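PDB 5TIP: major capsid protein from Paramecium bursaria Chlorella virus 1, which self-assembles as trimers into the icosahedral capsid of this large chlorovirus, supplying 5040 of the subunits in its shell. Local coordinates for residues Q93-E98 with L150-N155; D105-D110 with E228-T233. One frame throughout, in Å; residues are numbered along the deposited sequence.

Interaction 1. Residues Q93-E98 with L150-N155; sequences QDVELE and LIFFFN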
loop_
_atom_site.group_PDB
_atom_site.type_symbol
_atom_site.label_atom_id
_atom_site.label_comp_id
_atom_site.label_asym_id
_atom_site.label_seq_id
_atom_site.Cartn_x
_atom_site.Cartn_y
_atom_site.Cartn_z
ATOM N N GLN A 93 19.401 21.035 -4.179
ATOM C CA GLN A 93 18.726 21.852 -5.185
ATOM C C GLN A 93 18.718 21.166 -6.545
ATOM O O GLN A 93 17.688 21.136 -7.230
ATOM C CB GLN A 93 19.386 23.227 -5.280
ATOM C CG GLN A 93 18.786 24.115 -6.354
ATOM C CD GLN A 93 19.309 25.533 -6.296
ATOM O OE1 GLN A 93 19.001 26.280 -5.368
ATOM N NE2 GLN A 93 20.106 25.913 -7.289
ATOM N N ASP A 94 19.857 20.618 -6.959
ATOM C CA ASP A 94 19.901 19.828 -8.180
ATOM C C ASP A 94 21.069 18.859 -8.098
ATOM O O ASP A 94 22.064 19.120 -7.416
ATOM C CB ASP A 94 20.007 20.706 -9.437
ATOM C CG ASP A 94 21.207 21.637 -9.413
ATOM O OD1 ASP A 94 22.347 21.154 -9.579
ATOM O OD2 ASP A 94 21.005 22.860 -9.247
ATOM N N VAL A 95 20.932 17.735 -8.798
ATOM C CA VAL A 95 21.962 16.705 -8.847
ATOM C C VAL A 95 22.070 16.211 -10.284
ATOM O O VAL A 95 21.057 15.926 -10.929
ATOM C CB VAL A 95 21.662 15.543 -7.876
ATOM C CG1 VAL A 95 20.229 15.055 -8.038
ATOM C CG2 VAL A 95 22.654 14.406 -8.073
ATOM N N GLU A 96 23.299 16.142 -10.792
ATOM C CA GLU A 96 23.575 15.793 -12.179
ATOM C C GLU A 96 24.403 14.518 -12.234
ATOM O O GLU A 96 25.406 14.395 -11.525
ATOM C CB GLU A 96 24.316 16.933 -12.882
ATOM C CG GLU A 96 24.647 16.669 -14.338
ATOM C CD GLU A 96 25.473 17.782 -14.946
ATOM O OE1 GLU A 96 25.848 18.715 -14.205
ATOM O OE2 GLU A 96 25.755 17.725 -16.160
ATOM N N LEU A 97 23.979 13.574 -13.071
ATOM C CA LEU A 97 24.701 12.327 -13.286
ATOM C C LEU A 97 25.518 12.431 -14.568
ATOM O O LEU A 97 24.987 12.808 -15.618
ATOM C CB LEU A 97 23.737 11.143 -13.365
ATOM C CG LEU A 97 24.382 9.805 -13.730
ATOM C CD1 LEU A 97 25.297 9.333 -12.610
ATOM C CD2 LEU A 97 23.325 8.761 -14.046
ATOM N N GLU A 98 26.804 12.095 -14.482
ATOM C CA GLU A 98 27.734 12.242 -15.595
ATOM C C GLU A 98 28.558 10.974 -15.762
ATOM O O GLU A 98 29.112 10.460 -14.785
ATOM C CB GLU A 98 28.660 13.442 -15.368
ATOM C CG GLU A 98 29.688 13.657 -16.461
ATOM C CD GLU A 98 30.670 14.763 -16.121
ATOM O OE1 GLU A 98 30.282 15.949 -16.187
ATOM O OE2 GLU A 98 31.828 14.443 -15.778
ATOM N N LEU A 150 18.667 9.218 -4.082
ATOM C CA LEU A 150 18.605 9.627 -5.475
ATOM C C LEU A 150 17.722 8.664 -6.259
ATOM O O LEU A 150 17.573 7.493 -5.900
ATOM C CB LEU A 150 20.004 9.679 -6.090
ATOM C CG LEU A 150 20.992 10.665 -5.460
ATOM C CD1 LEU A 150 22.272 10.742 -6.281
ATOM C CD2 LEU A 150 20.366 12.043 -5.300
ATOM N N ILE A 151 17.127 9.171 -7.336
ATOM C CA ILE A 151 16.152 8.391 -8.089
ATOM C C ILE A 151 16.519 8.365 -9.568
ATOM O O ILE A 151 15.650 8.498 -10.437
ATOM C CB ILE A 151 14.726 8.936 -7.883
ATOM C CG1 ILE A 151 14.693 10.455 -8.069
ATOM C CG2 ILE A 151 14.209 8.551 -6.505
ATOM C CD1 ILE A 151 13.349 11.084 -7.772
ATOM N N PHE A 152 17.804 8.187 -9.866
ATOM C CA PHE A 152 18.222 7.976 -11.242
ATOM C C PHE A 152 17.866 6.552 -11.670
ATOM O O PHE A 152 17.326 5.760 -10.892
ATOM C CB PHE A 152 19.714 8.267 -11.396
ATOM C CG PHE A 152 20.069 9.715 -11.201
ATOM C CD1 PHE A 152 19.592 10.685 -12.067
ATOM C CD2 PHE A 152 20.877 10.108 -10.146
ATOM C CE1 PHE A 152 19.915 12.016 -11.887
ATOM C CE2 PHE A 152 21.204 11.438 -9.960
ATOM C CZ PHE A 152 20.722 12.393 -10.832
ATOM N N PHE A 153 18.174 6.215 -12.926
ATOM C CA PHE A 153 17.702 4.949 -13.482
ATOM C C PHE A 153 18.293 3.755 -12.742
ATOM O O PHE A 153 17.601 2.754 -12.515
ATOM C CB PHE A 153 18.016 4.871 -14.979
ATOM C CG PHE A 153 19.483 4.889 -15.301
ATOM C CD1 PHE A 153 20.148 6.088 -15.492
ATOM C CD2 PHE A 153 20.194 3.706 -15.430
ATOM C CE1 PHE A 153 21.497 6.106 -15.794
ATOM C CE2 PHE A 153 21.542 3.719 -15.730
ATOM C CZ PHE A 153 22.194 4.920 -15.913
ATOM N N PHE A 154 19.562 3.837 -12.348
ATOM C CA PHE A 154 20.192 2.727 -11.646
ATOM C C PHE A 154 19.925 2.751 -10.147
ATOM O O PHE A 154 20.384 1.849 -9.439
ATOM C CB PHE A 154 21.702 2.712 -11.907
ATOM C CG PHE A 154 22.432 3.907 -11.367
ATOM C CD1 PHE A 154 22.475 5.093 -12.081
ATOM C CD2 PHE A 154 23.099 3.838 -10.155
ATOM C CE1 PHE A 154 23.154 6.189 -11.586
ATOM C CE2 PHE A 154 23.780 4.931 -9.657
ATOM C CZ PHE A 154 23.808 6.107 -10.373
ATOM N N ASN A 155 19.202 3.752 -9.649
ATOM C CA ASN A 155 18.841 3.806 -8.240
ATOM C C ASN A 155 17.488 3.178 -7.943
ATOM O O ASN A 155 17.200 2.887 -6.776
ATOM C CB ASN A 155 18.812 5.255 -7.748
ATOM C CG ASN A 155 20.123 5.973 -7.963
ATOM O OD1 ASN A 155 20.148 7.100 -8.454
ATOM N ND2 ASN A 155 21.223 5.328 -7.592
#

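Interaction 2. Residues D105-D110 with E228-T233; sequences DKHYND and EQLQFT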
loop_
_atom_site.group_PDB
_atom_site.type_symbol
_atom_site.label_atom_id
_atom_site.label_comp_id
_atom_site.label_asym_id
_atom_site.label_seq_id
_atom_site.Cartn_x
_atom_site.Cartn_y
_atom_site.Cartn_z
ATOM N N ASP A 105 21.730 12.281 -16.829
ATOM C CA ASP A 105 20.458 12.759 -16.310
ATOM C C ASP A 105 20.747 13.867 -15.311
ATOM O O ASP A 105 21.854 13.967 -14.774
ATOM C CB ASP A 105 19.660 11.625 -15.658
ATOM C CG ASP A 105 18.178 11.922 -15.583
ATOM O OD1 ASP A 105 17.757 12.986 -16.083
ATOM O OD2 ASP A 105 17.433 11.089 -15.023
ATOM N N LYS A 106 19.741 14.704 -15.066
ATOM C CA LYS A 106 19.875 15.771 -14.083
ATOM C C LYS A 106 18.519 16.026 -13.448
ATOM O O LYS A 106 17.526 16.215 -14.156
ATOM C CB LYS A 106 20.421 17.055 -14.718
ATOM C CG LYS A 106 20.560 18.207 -13.737
ATOM C CD LYS A 106 21.267 19.399 -14.363
ATOM C CE LYS A 106 21.457 20.520 -13.352
ATOM N NZ LYS A 106 22.231 21.660 -13.918
ATOM N N HIS A 107 18.486 16.036 -12.119
ATOM C CA HIS A 107 17.259 16.210 -11.360
ATOM C C HIS A 107 17.316 17.496 -10.545
ATOM O O HIS A 107 18.381 18.083 -10.342
ATOM C CB HIS A 107 17.023 15.008 -10.442
ATOM C CG HIS A 107 16.771 13.730 -11.181
ATOM N ND1 HIS A 107 16.609 12.521 -10.540
ATOM C CD2 HIS A 107 16.653 13.473 -12.505
ATOM C CE1 HIS A 107 16.404 11.574 -11.438
ATOM N NE2 HIS A 107 16.426 12.126 -12.638
ATOM N N TYR A 108 16.147 17.932 -10.082
ATOM C CA TYR A 108 16.011 19.163 -9.320
ATOM C C TYR A 108 15.154 18.890 -8.091
ATOM O O TYR A 108 14.393 17.921 -8.049
ATOM C CB TYR A 108 15.388 20.279 -10.171
ATOM C CG TYR A 108 16.066 20.464 -11.513
ATOM C CD1 TYR A 108 15.685 19.707 -12.613
ATOM C CD2 TYR A 108 17.092 21.384 -11.675
ATOM C CE1 TYR A 108 16.302 19.863 -13.839
ATOM C CE2 TYR A 108 17.715 21.548 -12.901
ATOM C CZ TYR A 108 17.315 20.785 -13.978
ATOM O OH TYR A 108 17.928 20.940 -15.201
ATOM N N ASN A 109 15.281 19.757 -7.080
ATOM C CA ASN A 109 14.537 19.537 -5.842
ATOM C C ASN A 109 13.032 19.609 -6.070
ATOM O O ASN A 109 12.272 18.890 -5.412
ATOM C CB ASN A 109 14.965 20.535 -4.763
ATOM C CG ASN A 109 14.824 21.975 -5.199
ATOM O OD1 ASN A 109 14.390 22.261 -6.313
ATOM N ND2 ASN A 109 15.184 22.896 -4.314
ATOM N N ASP A 110 12.577 20.459 -6.995
ATOM C CA ASP A 110 11.149 20.511 -7.281
ATOM C C ASP A 110 10.681 19.245 -7.985
ATOM O O ASP A 110 9.507 18.873 -7.874
ATOM C CB ASP A 110 10.810 21.747 -8.114
ATOM C CG ASP A 110 9.313 21.925 -8.313
ATOM O OD1 ASP A 110 8.613 22.237 -7.327
ATOM O OD2 ASP A 110 8.836 21.752 -9.453
ATOM N N GLU A 228 15.744 5.643 -18.181
ATOM C CA GLU A 228 14.794 6.741 -18.168
ATOM C C GLU A 228 15.528 8.037 -17.855
ATOM O O GLU A 228 16.529 8.044 -17.134
ATOM C CB GLU A 228 13.681 6.497 -17.145
ATOM C CG GLU A 228 12.816 5.297 -17.483
ATOM C CD GLU A 228 11.690 5.079 -16.495
ATOM O OE1 GLU A 228 11.440 5.981 -15.668
ATOM O OE2 GLU A 228 11.061 4.001 -16.539
ATOM N N GLN A 229 15.018 9.133 -18.407
ATOM C CA GLN A 229 15.597 10.450 -18.210
ATOM C C GLN A 229 14.502 11.429 -17.820
ATOM O O GLN A 229 13.321 11.218 -18.100
ATOM C CB GLN A 229 16.297 10.956 -19.475
ATOM C CG GLN A 229 17.486 10.139 -19.918
ATOM C CD GLN A 229 18.058 10.644 -21.223
ATOM O OE1 GLN A 229 17.379 10.651 -22.249
ATOM N NE2 GLN A 229 19.306 11.089 -21.189
ATOM N N LEU A 230 14.911 12.511 -17.169
ATOM C CA LEU A 230 14.016 13.610 -16.854
ATOM C C LEU A 230 14.305 14.774 -17.790
ATOM O O LEU A 230 15.467 15.093 -18.060
ATOM C CB LEU A 230 14.172 14.057 -15.398
ATOM C CG LEU A 230 13.292 15.245 -15.002
ATOM C CD1 LEU A 230 11.829 14.833 -14.911
ATOM C CD2 LEU A 230 13.766 15.870 -13.701
ATOM N N GLN A 231 13.247 15.400 -18.290
ATOM C CA GLN A 231 13.365 16.588 -19.120
ATOM C C GLN A 231 12.713 17.752 -18.396
ATOM O O GLN A 231 11.592 17.629 -17.894
ATOM C CB GLN A 231 12.724 16.385 -20.495
ATOM C CG GLN A 231 13.350 15.266 -21.306
ATOM C CD GLN A 231 12.735 15.128 -22.685
ATOM O OE1 GLN A 231 12.909 15.993 -23.544
ATOM N NE2 GLN A 231 12.009 14.039 -22.902
ATOM N N PHE A 232 13.426 18.872 -18.338
ATOM C CA PHE A 232 12.920 20.081 -17.697
ATOM C C PHE A 232 13.708 21.253 -18.252
ATOM O O PHE A 232 14.926 21.324 -18.063
ATOM C CB PHE A 232 13.057 19.992 -16.176
ATOM C CG PHE A 232 12.653 21.245 -15.455
ATOM C CD1 PHE A 232 11.321 21.604 -15.353
ATOM C CD2 PHE A 232 13.609 22.060 -14.873
ATOM C CE1 PHE A 232 10.950 22.755 -14.686
ATOM C CE2 PHE A 232 13.245 23.211 -14.208
ATOM C CZ PHE A 232 11.913 23.560 -14.114
ATOM N N THR A 233 13.022 22.160 -18.943
ATOM C CA THR A 233 13.663 23.280 -19.616
ATOM C C THR A 233 13.578 24.577 -18.821
ATOM O O THR A 233 13.920 25.639 -19.350
ATOM C CB THR A 233 13.051 23.481 -21.003
ATOM O OG1 THR A 233 11.668 23.832 -20.869
ATOM C CG2 THR A 233 13.163 22.203 -21.819
HETATM O O HOH W 1 17.910 8.613 -14.751
HETATM O O HOH W 2 17.079 17.052 -16.818
HETATM O O HOH W 3 17.022 19.325 -17.425
HETATM O O HOH W 4 16.741 23.089 -17.385
#

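Interaction 1. Residues Q93-E98 with L150-N155
L97 and V95, two residues apart on strand 93-98 and pointing the same way, meet three consecutive phenylalanines and a leucine of 150-155 without a single hydrogen bond across the contact. F152 meets both, L97 over its face and V95 at its far end. The face takes L97 CB in a CH-pi contact, CB standing 4.1 Å from the ring centroid of F152 and only 8° off the ring normal. The far end meets V95 tip to tip, V95 CG2 lying 3.8 Å from F152 CE2. The rim of the same ring also approaches the backbone: V95 O sits in the ring plane, 3.6 Å from F152 CZ, where it faces the weakly positive ring edge. The other methyl of V95, CG1, rests 4.1 Å from L150 CD2; a short branched side chain lets V95 touch L150 and F152 together.

This is the interior of the N-terminal jelly roll: strand 92-99 belongs to one sheet, and 150-155 follows strand 143-149 of the sheet facing it. F154 and L150 also pack on I69 of that second sheet.

Beyond F152, L97 has CG anti to its backbone N (chi1 174°), and the branch beyond CG carries CD2 to two rings at once, 3.7 Å from F153 CE1 and 3.6 Å from F154 CE1. The methyl arrives in the plane of the F154 ring, at its edge. F154 CD1 lies over the centre of the F153 ring. The turn carrying these rings is tied by N155, an asparagine offering both an acceptor and a donor: OD1 accepts F152 N at 2.9 Å on an in-plane lone pair, while N155 ND2 donates to T67 O.

Interaction 2. Residues D105-D110 with E228-T233
D105 and Q229 bring their CA atoms to 5.7 Å where strands 105-108 and 228-231 pass each other, the axes 6.3 Å apart at closest and 52° from parallel. At that angle the link runs through side chains and water. D105 carries most of it. CG, anti to the backbone N, points D105 at 228-231, and OD1 accepts L230 N at 3.1 Å in a nearly straight bond (170°). K106 N reaches the same OD1 at 2.8 Å from the opposite face of the carboxylate. OD2 takes H107 NE2 at 2.8 Å from well above that plane, so three N-H groups grip a buried acid, which probably stabilises its negative charge.

L230 packs beside the imidazole, its CB 3.9 Å from H107 CD2. Further on, F232 CD2 lies over the rim of one face of the Y108 ring, 3.6 Å from Y108 CE1, with the two planes oblique. Waters bridge K106 O to L230 O, and Y108 OH to F232 O. Y108 also occupies the N-cap position of helix 109-119. The contact joins the two consecutive jelly rolls of one chain, the double jelly-roll arrangement of this capsid protein family.

In the fold
Interactions 1 and 2 lie about 8 Å apart, centre to centre, and share a sheet: strands 92-99 and 102-108 are antiparallel neighbours. Probable hydrogen bonds stitch them together, L97 N to D105 O and Q93 O to N109 N, both at 2.8 Å. H107 is a second junction, its CE1 3.3 Å from I151 O and its ring meeting that of F152 with planes at about 30°. The hydrophobic interior of the first jelly roll thus continues, through strand 102-108, into the polar and aromatic seam with the second. None of the residues lining the glycans belongs to either contact; both are internal to one subunit, and no other chain of the trimer touches them.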